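PDB 3Q9T: choline dehydrogenase and related flavoproteins from Aspergillus oryzae, which oxidises formate as a flavin-dependent formate oxidase of the glucose-methanol-choline oxidoreductase family, using an 8-formyl-FAD cofactor at its catalytic site. Local coordinates for residues G15-E27 and V558-K570. Numbering follows the deposited sequence.
Sequences GTAGNTVAGRLAE and VYAVGEKCADMIK. With FAY ([(2R,3S,4R,5R)-5-(6-amino-9H-purin-9-yl)-3,4-dihydroxytetrahydrofuran-2-yl]methyl (2R,3S,4S)-5-(8-formyl-7-methyl-2,4-dioxo-3,4-dihydrobenzo[g]pteridin-10(2H)-yl)-2,3,4-trihydroxypentyl dihydrogen diphosphate), chain D.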
ATOM      1  N   GLY A  15     -10.204   6.594  27.132  1.00 18.32           N
ATOM      2  CA  GLY A  15      -9.679   7.549  26.171  1.00 18.42           C
ATOM      3  C   GLY A  15     -10.197   8.964  26.360  1.00 20.56           C
ATOM      4  O   GLY A  15     -10.547   9.385  27.475  1.00 18.49           O
ATOM      5  N   THR A  16     -10.266   9.692  25.250  1.00 15.56           N
ATOM      6  CA  THR A  16     -10.643  11.095  25.269  1.00 11.66           C
ATOM      7  C   THR A  16     -12.036  11.353  25.818  1.00 16.36           C
ATOM      8  O   THR A  16     -12.191  12.070  26.802  1.00 16.66           O
ATOM      9  CB  THR A  16     -10.557  11.675  23.865  1.00 15.55           C
ATOM     10  OG1 THR A  16      -9.308  11.299  23.291  1.00 13.47           O
ATOM     11  CG2 THR A  16     -10.685  13.191  23.891  1.00 14.81           C
ATOM     12  N   ALA A  17     -13.053  10.813  25.151  1.00 12.41           N
ATOM     13  CA  ALA A  17     -14.420  10.928  25.653  1.00 14.91           C
ATOM     14  C   ALA A  17     -14.616  10.042  26.894  1.00 25.14           C
ATOM     15  O   ALA A  17     -15.367  10.389  27.825  1.00 20.43           O
ATOM     16  CB  ALA A  17     -15.415  10.545  24.566  1.00 14.90           C
ATOM     17  N   GLY A  18     -13.933   8.901  26.905  1.00 15.46           N
ATOM     18  CA  GLY A  18     -14.076   7.947  27.996  1.00 16.80           C
ATOM     19  C   GLY A  18     -13.816   8.624  29.331  1.00 20.03           C
ATOM     20  O   GLY A  18     -14.696   8.709  30.175  1.00 19.13           O
ATOM     21  N   ASN A  19     -12.606   9.131  29.519  1.00 19.59           N
ATOM     22  CA  ASN A  19     -12.281   9.823  30.763  1.00 16.27           C
ATOM     23  C   ASN A  19     -13.158  11.030  31.062  1.00 21.66           C
ATOM     24  O   ASN A  19     -13.452  11.305  32.219  1.00 26.07           O
ATOM     25  CB  ASN A  19     -10.799  10.195  30.797  1.00 22.22           C
ATOM     26  CG  ASN A  19      -9.908   8.971  30.789  1.00 22.19           C
ATOM     27  OD1 ASN A  19     -10.337   7.880  31.200  1.00 20.30           O
ATOM     28  ND2 ASN A  19      -8.671   9.135  30.326  1.00 18.60           N
ATOM     29  N   THR A  20     -13.588  11.742  30.025  1.00 20.42           N
ATOM     30  CA  THR A  20     -14.475  12.878  30.225  1.00 19.85           C
ATOM     31  C   THR A  20     -15.757  12.425  30.907  1.00 23.29           C
ATOM     32  O   THR A  20     -16.189  13.015  31.910  1.00 20.89           O
ATOM     33  CB  THR A  20     -14.844  13.559  28.884  1.00 21.74           C
ATOM     34  OG1 THR A  20     -13.649  13.982  28.218  1.00 18.01           O
ATOM     35  CG2 THR A  20     -15.757  14.767  29.122  1.00 20.25           C
ATOM     36  N   VAL A  21     -16.368  11.375  30.358  1.00 22.53           N
ATOM     37  CA  VAL A  21     -17.612  10.854  30.909  1.00 17.49           C
ATOM     38  C   VAL A  21     -17.363  10.357  32.332  1.00 26.19           C
ATOM     39  O   VAL A  21     -18.101  10.702  33.275  1.00 22.01           O
ATOM     40  CB  VAL A  21     -18.223   9.730  30.030  1.00 21.76           C
ATOM     41  CG1 VAL A  21     -19.380   9.027  30.759  1.00 13.76           C
ATOM     42  CG2 VAL A  21     -18.693  10.292  28.688  1.00 14.09           C
ATOM     43  N   ALA A  22     -16.296   9.582  32.494  1.00 19.70           N
ATOM     44  CA  ALA A  22     -15.979   9.008  33.801  1.00 23.61           C
ATOM     45  C   ALA A  22     -15.768  10.062  34.886  1.00 19.75           C
ATOM     46  O   ALA A  22     -16.242   9.892  36.001  1.00 23.32           O
ATOM     47  CB  ALA A  22     -14.769   8.104  33.716  1.00 18.79           C
ATOM     48  N   GLY A  23     -15.034  11.123  34.563  1.00 21.43           N
ATOM     49  CA  GLY A  23     -14.682  12.135  35.545  1.00 18.65           C
ATOM     50  C   GLY A  23     -15.895  12.944  35.960  1.00 20.71           C
ATOM     51  O   GLY A  23     -16.032  13.337  37.111  1.00 25.22           O
ATOM     52  N   ARG A  24     -16.793  13.172  35.012  1.00 24.56           N
ATOM     53  CA  ARG A  24     -17.994  13.943  35.277  1.00 24.53           C
ATOM     54  C   ARG A  24     -18.970  13.139  36.124  1.00 28.29           C
ATOM     55  O   ARG A  24     -19.560  13.658  37.081  1.00 23.66           O
ATOM     56  CB  ARG A  24     -18.650  14.379  33.970  1.00 22.94           C
ATOM     57  CG  ARG A  24     -17.838  15.419  33.205  1.00 26.29           C
ATOM     58  CD  ARG A  24     -17.605  16.686  34.028  1.00 23.07           C
ATOM     59  NE  ARG A  24     -17.050  17.755  33.194  1.00 27.31           N
ATOM     60  CZ  ARG A  24     -16.491  18.873  33.655  1.00 23.55           C
ATOM     61  NH1 ARG A  24     -16.421  19.104  34.960  1.00 19.23           N
ATOM     62  NH2 ARG A  24     -16.015  19.771  32.799  1.00 21.52           N
ATOM     63  N   LEU A  25     -19.127  11.863  35.791  1.00 25.42           N
ATOM     64  CA  LEU A  25     -20.016  11.012  36.562  1.00 23.04           C
ATOM     65  C   LEU A  25     -19.506  10.869  37.998  1.00 25.95           C
ATOM     66  O   LEU A  25     -20.300  10.770  38.938  1.00 21.69           O
ATOM     67  CB  LEU A  25     -20.211   9.651  35.890  1.00 20.45           C
ATOM     68  CG  LEU A  25     -21.105   9.665  34.646  1.00 20.73           C
ATOM     69  CD1 LEU A  25     -21.254   8.271  34.087  1.00 15.08           C
ATOM     70  CD2 LEU A  25     -22.472  10.253  34.958  1.00 24.06           C
ATOM     71  N   ALA A  26     -18.184  10.907  38.158  1.00 22.00           N
ATOM     72  CA  ALA A  26     -17.550  10.809  39.470  1.00 19.55           C
ATOM     73  C   ALA A  26     -17.678  12.076  40.332  1.00 26.24           C
ATOM     74  O   ALA A  26     -17.287  12.067  41.499  1.00 23.98           O
ATOM     75  CB  ALA A  26     -16.069  10.431  39.315  1.00 18.16           C
ATOM     76  N   GLU A  27     -18.197  13.167  39.772  1.00 20.84           N
ATOM     77  CA  GLU A  27     -18.306  14.406  40.552  1.00 26.25           C
ATOM     78  C   GLU A  27     -19.224  14.266  41.780  1.00 28.88           C
ATOM     79  O   GLU A  27     -19.097  15.021  42.747  1.00 31.96           O
ATOM     80  CB  GLU A  27     -18.715  15.591  39.674  1.00 19.74           C
ATOM     81  CG  GLU A  27     -17.572  16.157  38.847  1.00 19.47           C
ATOM     82  CD  GLU A  27     -18.051  17.065  37.716  1.00 23.90           C
ATOM     83  OE1 GLU A  27     -19.243  16.991  37.358  1.00 22.84           O
ATOM     84  OE2 GLU A  27     -17.232  17.834  37.164  1.00 27.81           O
ATOM     85  N   VAL A 558     -14.942  15.949  20.254  1.00 17.39           N
ATOM     86  CA  VAL A 558     -14.965  14.671  20.958  1.00 18.41           C
ATOM     87  C   VAL A 558     -15.155  14.858  22.468  1.00 15.65           C
ATOM     88  O   VAL A 558     -15.950  14.162  23.097  1.00 16.70           O
ATOM     89  CB  VAL A 558     -13.708  13.828  20.653  1.00 21.53           C
ATOM     90  CG1 VAL A 558     -13.761  12.497  21.401  1.00 18.70           C
ATOM     91  CG2 VAL A 558     -13.586  13.607  19.150  1.00 13.57           C
ATOM     92  N   TYR A 559     -14.414  15.788  23.054  1.00 20.41           N
ATOM     93  CA  TYR A 559     -14.666  16.166  24.436  1.00 19.77           C
ATOM     94  C   TYR A 559     -16.101  16.658  24.568  1.00 16.43           C
ATOM     95  O   TYR A 559     -16.798  16.286  25.495  1.00 19.89           O
ATOM     96  CB  TYR A 559     -13.709  17.257  24.896  1.00 16.69           C
ATOM     97  CG  TYR A 559     -12.330  16.779  25.304  1.00 20.41           C
ATOM     98  CD1 TYR A 559     -12.117  16.203  26.551  1.00 16.23           C
ATOM     99  CD2 TYR A 559     -11.233  16.934  24.453  1.00 18.83           C
ATOM    100  CE1 TYR A 559     -10.852  15.772  26.935  1.00 18.87           C
ATOM    101  CE2 TYR A 559      -9.956  16.520  24.840  1.00 14.06           C
ATOM    102  CZ  TYR A 559      -9.776  15.938  26.080  1.00 18.05           C
ATOM    103  OH  TYR A 559      -8.522  15.531  26.473  1.00 20.19           O
ATOM    104  N   ALA A 560     -16.555  17.490  23.638  1.00 24.39           N
ATOM    105  CA  ALA A 560     -17.952  17.954  23.688  1.00 24.35           C
ATOM    106  C   ALA A 560     -18.925  16.776  23.795  1.00 23.83           C
ATOM    107  O   ALA A 560     -19.894  16.821  24.568  1.00 18.41           O
ATOM    108  CB  ALA A 560     -18.294  18.796  22.469  1.00 15.36           C
ATOM    109  N   VAL A 561     -18.676  15.736  22.997  1.00 20.30           N
ATOM    110  CA  VAL A 561     -19.529  14.556  22.996  1.00 18.82           C
ATOM    111  C   VAL A 561     -19.564  13.893  24.382  1.00 21.19           C
ATOM    112  O   VAL A 561     -20.632  13.516  24.878  1.00 16.74           O
ATOM    113  CB  VAL A 561     -19.096  13.533  21.922  1.00 22.51           C
ATOM    114  CG1 VAL A 561     -19.584  12.142  22.295  1.00 20.20           C
ATOM    115  CG2 VAL A 561     -19.621  13.958  20.526  1.00 14.14           C
ATOM    116  N   GLY A 562     -18.393  13.772  24.998  1.00 16.97           N
ATOM    117  CA  GLY A 562     -18.286  13.217  26.330  1.00 14.87           C
ATOM    118  C   GLY A 562     -18.995  14.057  27.380  1.00 19.33           C
ATOM    119  O   GLY A 562     -19.626  13.509  28.279  1.00 16.93           O
ATOM    120  N   GLU A 563     -18.904  15.384  27.268  1.00 18.49           N
ATOM    121  CA  GLU A 563     -19.497  16.268  28.264  1.00 17.81           C
ATOM    122  C   GLU A 563     -21.014  16.144  28.186  1.00 16.07           C
ATOM    123  O   GLU A 563     -21.687  16.018  29.209  1.00 24.13           O
ATOM    124  CB  GLU A 563     -19.058  17.726  28.058  1.00 20.72           C
ATOM    125  CG  GLU A 563     -17.582  18.009  28.267  1.00 19.62           C
ATOM    126  CD  GLU A 563     -17.178  18.147  29.728  1.00 20.58           C
ATOM    127  OE1 GLU A 563     -17.951  17.750  30.623  1.00 28.74           O
ATOM    128  OE2 GLU A 563     -16.071  18.664  29.986  1.00 20.24           O
ATOM    129  N   LYS A 564     -21.547  16.151  26.970  1.00 18.96           N
ATOM    130  CA  LYS A 564     -22.985  16.028  26.784  1.00 18.79           C
ATOM    131  C   LYS A 564     -23.458  14.661  27.260  1.00 22.83           C
ATOM    132  O   LYS A 564     -24.452  14.553  27.971  1.00 25.41           O
ATOM    133  CB  LYS A 564     -23.387  16.277  25.328  1.00 19.80           C
ATOM    134  CG  LYS A 564     -24.908  16.180  25.065  1.00 20.38           C
ATOM    135  CD  LYS A 564     -25.276  16.704  23.670  1.00 20.79           C
ATOM    136  CE  LYS A 564     -26.772  16.617  23.387  1.00 18.68           C
ATOM    137  NZ  LYS A 564     -27.593  17.143  24.519  1.00 25.07           N
ATOM    138  N   CYS A 565     -22.736  13.615  26.887  1.00 21.13           N
ATOM    139  CA  CYS A 565     -23.108  12.276  27.317  1.00 21.89           C
ATOM    140  C   CYS A 565     -23.292  12.199  28.827  1.00 20.92           C
ATOM    141  O   CYS A 565     -24.292  11.675  29.310  1.00 20.38           O
ATOM    142  CB  CYS A 565     -22.055  11.249  26.898  1.00 24.62           C
ATOM    143  SG  CYS A 565     -22.556   9.567  27.317  1.00 20.68           S
ATOM    144  N   ALA A 566     -22.308  12.702  29.564  1.00 18.12           N
ATOM    145  CA  ALA A 566     -22.355  12.709  31.021  1.00 21.17           C
ATOM    146  C   ALA A 566     -23.580  13.497  31.535  1.00 25.10           C
ATOM    147  O   ALA A 566     -24.319  13.025  32.405  1.00 19.35           O
ATOM    148  CB  ALA A 566     -21.044  13.286  31.589  1.00 15.40           C
ATOM    149  N   ASP A 567     -23.804  14.683  30.979  1.00 19.66           N
ATOM    150  CA  ASP A 567     -24.989  15.463  31.329  1.00 25.14           C
ATOM    151  C   ASP A 567     -26.262  14.644  31.139  1.00 25.58           C
ATOM    152  O   ASP A 567     -27.087  14.570  32.047  1.00 27.34           O
ATOM    153  CB  ASP A 567     -25.068  16.768  30.529  1.00 23.27           C
ATOM    154  CG  ASP A 567     -24.576  17.982  31.325  1.00 29.68           C
ATOM    155  OD1 ASP A 567     -23.956  17.778  32.396  1.00 21.53           O
ATOM    156  OD2 ASP A 567     -24.795  19.137  30.867  1.00 21.72           O
ATOM    157  N   MET A 568     -26.412  14.011  29.972  1.00 24.77           N
ATOM    158  CA  MET A 568     -27.618  13.222  29.674  1.00 21.74           C
ATOM    159  C   MET A 568     -27.796  12.010  30.606  1.00 30.49           C
ATOM    160  O   MET A 568     -28.927  11.660  30.964  1.00 27.06           O
ATOM    161  CB  MET A 568     -27.652  12.808  28.204  1.00 24.05           C
ATOM    162  CG  MET A 568     -27.641  14.010  27.226  1.00 24.18           C
ATOM    163  SD  MET A 568     -27.979  13.551  25.508  1.00 21.02           S
ATOM    164  CE  MET A 568     -26.517  12.558  25.166  1.00 22.27           C
ATOM    165  N   ILE A 569     -26.689  11.386  31.010  1.00 22.41           N
ATOM    166  CA  ILE A 569     -26.751  10.278  31.966  1.00 26.70           C
ATOM    167  C   ILE A 569     -27.197  10.794  33.345  1.00 28.29           C
ATOM    168  O   ILE A 569     -28.030  10.180  34.011  1.00 29.05           O
ATOM    169  CB  ILE A 569     -25.406   9.531  32.073  1.00 17.96           C
ATOM    170  CG1 ILE A 569     -25.151   8.718  30.802  1.00 27.33           C
ATOM    171  CG2 ILE A 569     -25.381   8.591  33.285  1.00 23.98           C
ATOM    172  CD1 ILE A 569     -23.763   8.124  30.744  1.00 17.29           C
ATOM    173  N   LYS A 570     -26.656  11.932  33.762  1.00 23.88           N
ATOM    174  CA  LYS A 570     -27.018  12.512  35.054  1.00 24.65           C
ATOM    175  C   LYS A 570     -28.491  12.877  35.101  1.00 26.22           C
ATOM    176  O   LYS A 570     -29.139  12.700  36.128  1.00 26.96           O
ATOM    177  CB  LYS A 570     -26.177  13.743  35.368  1.00 23.77           C
ATOM    178  CG  LYS A 570     -24.720  13.440  35.688  1.00 23.27           C
ATOM    179  CD  LYS A 570     -23.986  14.702  36.150  1.00 20.00           C
ATOM    180  CE  LYS A 570     -22.494  14.447  36.292  1.00 22.97           C
ATOM    181  NZ  LYS A 570     -21.751  15.688  36.651  1.00 19.58           N
TER
HETATM  182  P   FAY D 600     -11.834   9.062  21.307  1.00 20.09           P
HETATM  183  N1  FAY D 600      -7.539  16.181  17.056  1.00 18.46           N
HETATM  184  C2  FAY D 600      -7.378  17.532  17.359  1.00 22.42           C
HETATM  185  O2  FAY D 600      -8.335  18.195  17.741  1.00 21.13           O
HETATM  186  N3  FAY D 600      -6.128  18.009  17.691  1.00 25.79           N
HETATM  187  C4  FAY D 600      -5.023  17.369  17.185  1.00 28.72           C
HETATM  188  O4  FAY D 600      -4.069  18.078  16.816  1.00 23.69           O
HETATM  189  N5  FAY D 600      -4.077  15.334  16.373  1.00 21.58           N
HETATM  190  C6  FAY D 600      -2.975  13.277  16.099  1.00 24.40           C
HETATM  191  C7  FAY D 600      -2.952  11.895  16.149  1.00 21.72           C
HETATM  192  C8  FAY D 600      -4.125  11.198  16.456  1.00 20.79           C
HETATM  193  O8  FAY D 600      -4.973   9.126  17.149  1.00 19.63           O
HETATM  194  C9  FAY D 600      -5.273  11.910  16.830  1.00 16.48           C
HETATM  195  PA  FAY D 600      -9.581   7.466  21.925  1.00 14.25           P
HETATM  196  C1' FAY D 600      -7.806  13.315  17.324  1.00 24.93           C
HETATM  197  C10 FAY D 600      -6.441  15.402  16.778  1.00 18.45           C
HETATM  198  N10 FAY D 600      -6.521  14.009  16.867  1.00 19.96           N
HETATM  199  N1A FAY D 600      -9.678  -2.991  25.126  1.00 15.27           N
HETATM  200  O1A FAY D 600      -8.622   6.744  21.038  1.00 23.36           O
HETATM  201  C1B FAY D 600      -8.964   2.169  24.463  1.00 19.89           C
HETATM  202  O1P FAY D 600     -12.292   9.188  22.740  1.00 19.08           O
HETATM  203  C2' FAY D 600      -7.924  13.276  18.865  1.00 17.40           C
HETATM  204  O2' FAY D 600      -6.692  12.898  19.366  1.00 19.25           O
HETATM  205  C2A FAY D 600      -9.397  -2.046  26.095  1.00 16.55           C
HETATM  206  O2A FAY D 600      -9.047   8.749  22.485  1.00 19.13           O
HETATM  207  C2B FAY D 600      -7.793   2.855  23.781  1.00 19.89           C
HETATM  208  O2B FAY D 600      -6.535   2.446  24.286  1.00 15.16           O
HETATM  209  O2P FAY D 600     -13.016   8.909  20.367  1.00 19.13           O
HETATM  210  C3' FAY D 600      -9.043  12.467  19.600  1.00 28.07           C
HETATM  211  O3' FAY D 600      -8.632  11.787  20.784  1.00 19.81           O
HETATM  212  N3A FAY D 600      -9.233  -0.714  25.752  1.00 19.60           N
HETATM  213  C3B FAY D 600      -8.068   4.306  24.106  1.00 19.81           C
HETATM  214  O3B FAY D 600      -7.579   4.578  25.396  1.00 17.67           O
HETATM  215  O3P FAY D 600     -10.939   7.733  21.135  1.00 18.13           O
HETATM  216  C4' FAY D 600      -9.791  11.470  18.752  1.00 24.13           C
HETATM  217  O4' FAY D 600     -10.187  12.179  17.581  1.00 20.95           O
HETATM  218  C4A FAY D 600      -9.356  -0.335  24.454  1.00 19.34           C
HETATM  219  C4B FAY D 600      -9.573   4.378  24.183  1.00 18.64           C
HETATM  220  O4B FAY D 600     -10.046   3.044  24.265  1.00 18.15           O
HETATM  221  C4X FAY D 600      -5.193  16.052  16.720  1.00 26.10           C
HETATM  222  C5' FAY D 600     -11.003  10.889  19.521  1.00 26.42           C
HETATM  223  O5' FAY D 600     -10.856  10.282  20.814  1.00 23.62           O
HETATM  224  C5A FAY D 600      -9.649  -1.270  23.466  1.00 21.79           C
HETATM  225  C5B FAY D 600     -10.155   5.094  22.980  1.00 17.68           C
HETATM  226  O5B FAY D 600      -9.952   6.474  23.159  1.00 19.03           O
HETATM  227  C5X FAY D 600      -4.175  13.965  16.256  1.00 28.26           C
HETATM  228  C6A FAY D 600      -9.806  -2.614  23.800  1.00 25.55           C
HETATM  229  N6A FAY D 600      -9.988  -3.528  22.837  1.00 22.15           N
HETATM  230  N7A FAY D 600      -9.717  -0.620  22.286  1.00 20.75           N
HETATM  231  C7M FAY D 600      -1.702  11.187  15.682  1.00 18.34           C
HETATM  232  C8A FAY D 600      -9.491   0.694  22.493  1.00 14.35           C
HETATM  233  C8M FAY D 600      -3.993   9.787  16.883  1.00 20.01           C
HETATM  234  C9A FAY D 600      -5.331  13.294  16.688  1.00 19.63           C
HETATM  235  N9A FAY D 600      -9.261   0.881  23.824  1.00 22.10           N
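Thr16 and Tyr559 meet where the first helix of the FAD-binding Rossmann fold, 16-25, packs beside the C-terminal helix 555-572, the segment axes 8.0 Å apart and inclined at 32°. The methyl CG2 of Thr16 stands over one face of the Tyr559 ring as a CH-pi contact, 3.7 Å from the centroid. With OG1 beside the backbone N (chi1 -48°), CG2 is left anti to that N and over the ring, and OG1 is turned to the dinucleotide, donating to FAY O2A and accepting from FAY O3', while the amides of Thr16 and Ala17 bind O2A and O1P of the two phosphates. Gly15 at the N-cap and Gly18 in the first helical turn, glycines of a GxGxxG pattern, thus let the helix start approach the diphosphate, and Val558 CG1 lies against FAY O5' from the other helix.

The backbones come closest beside this, Ala17 CA lying 4.5 Å from Gly562 CA. Thr20 sets its CG2 across this glycine and the Glu563 stem, its OG1 being bonded back to Thr16 O, and Val21 CG2 rests 3.4 Å from Gly562 O. Farther along, the Leu25 and Ile569 side chains cross at about a right angle, CD2 of Leu25 meeting CG2 of Ile569, both also touching Phe9 of the central parallel sheet.

Along one flank runs a salt-bridge network. Arg24, bent at chi2, grips the Glu563 carboxylate side-on, their planes 38° apart; NE takes OE1 at 2.7 Å and NH2 takes OE2, which Ser132 also binds. Arg24 NH1 reaches Glu27 OE2 almost in the guanidinium plane, and the extended Lys570 closes the chain, its NZ weakly bonded to Glu27 OE1 (2.9 Å) and to Arg24 O.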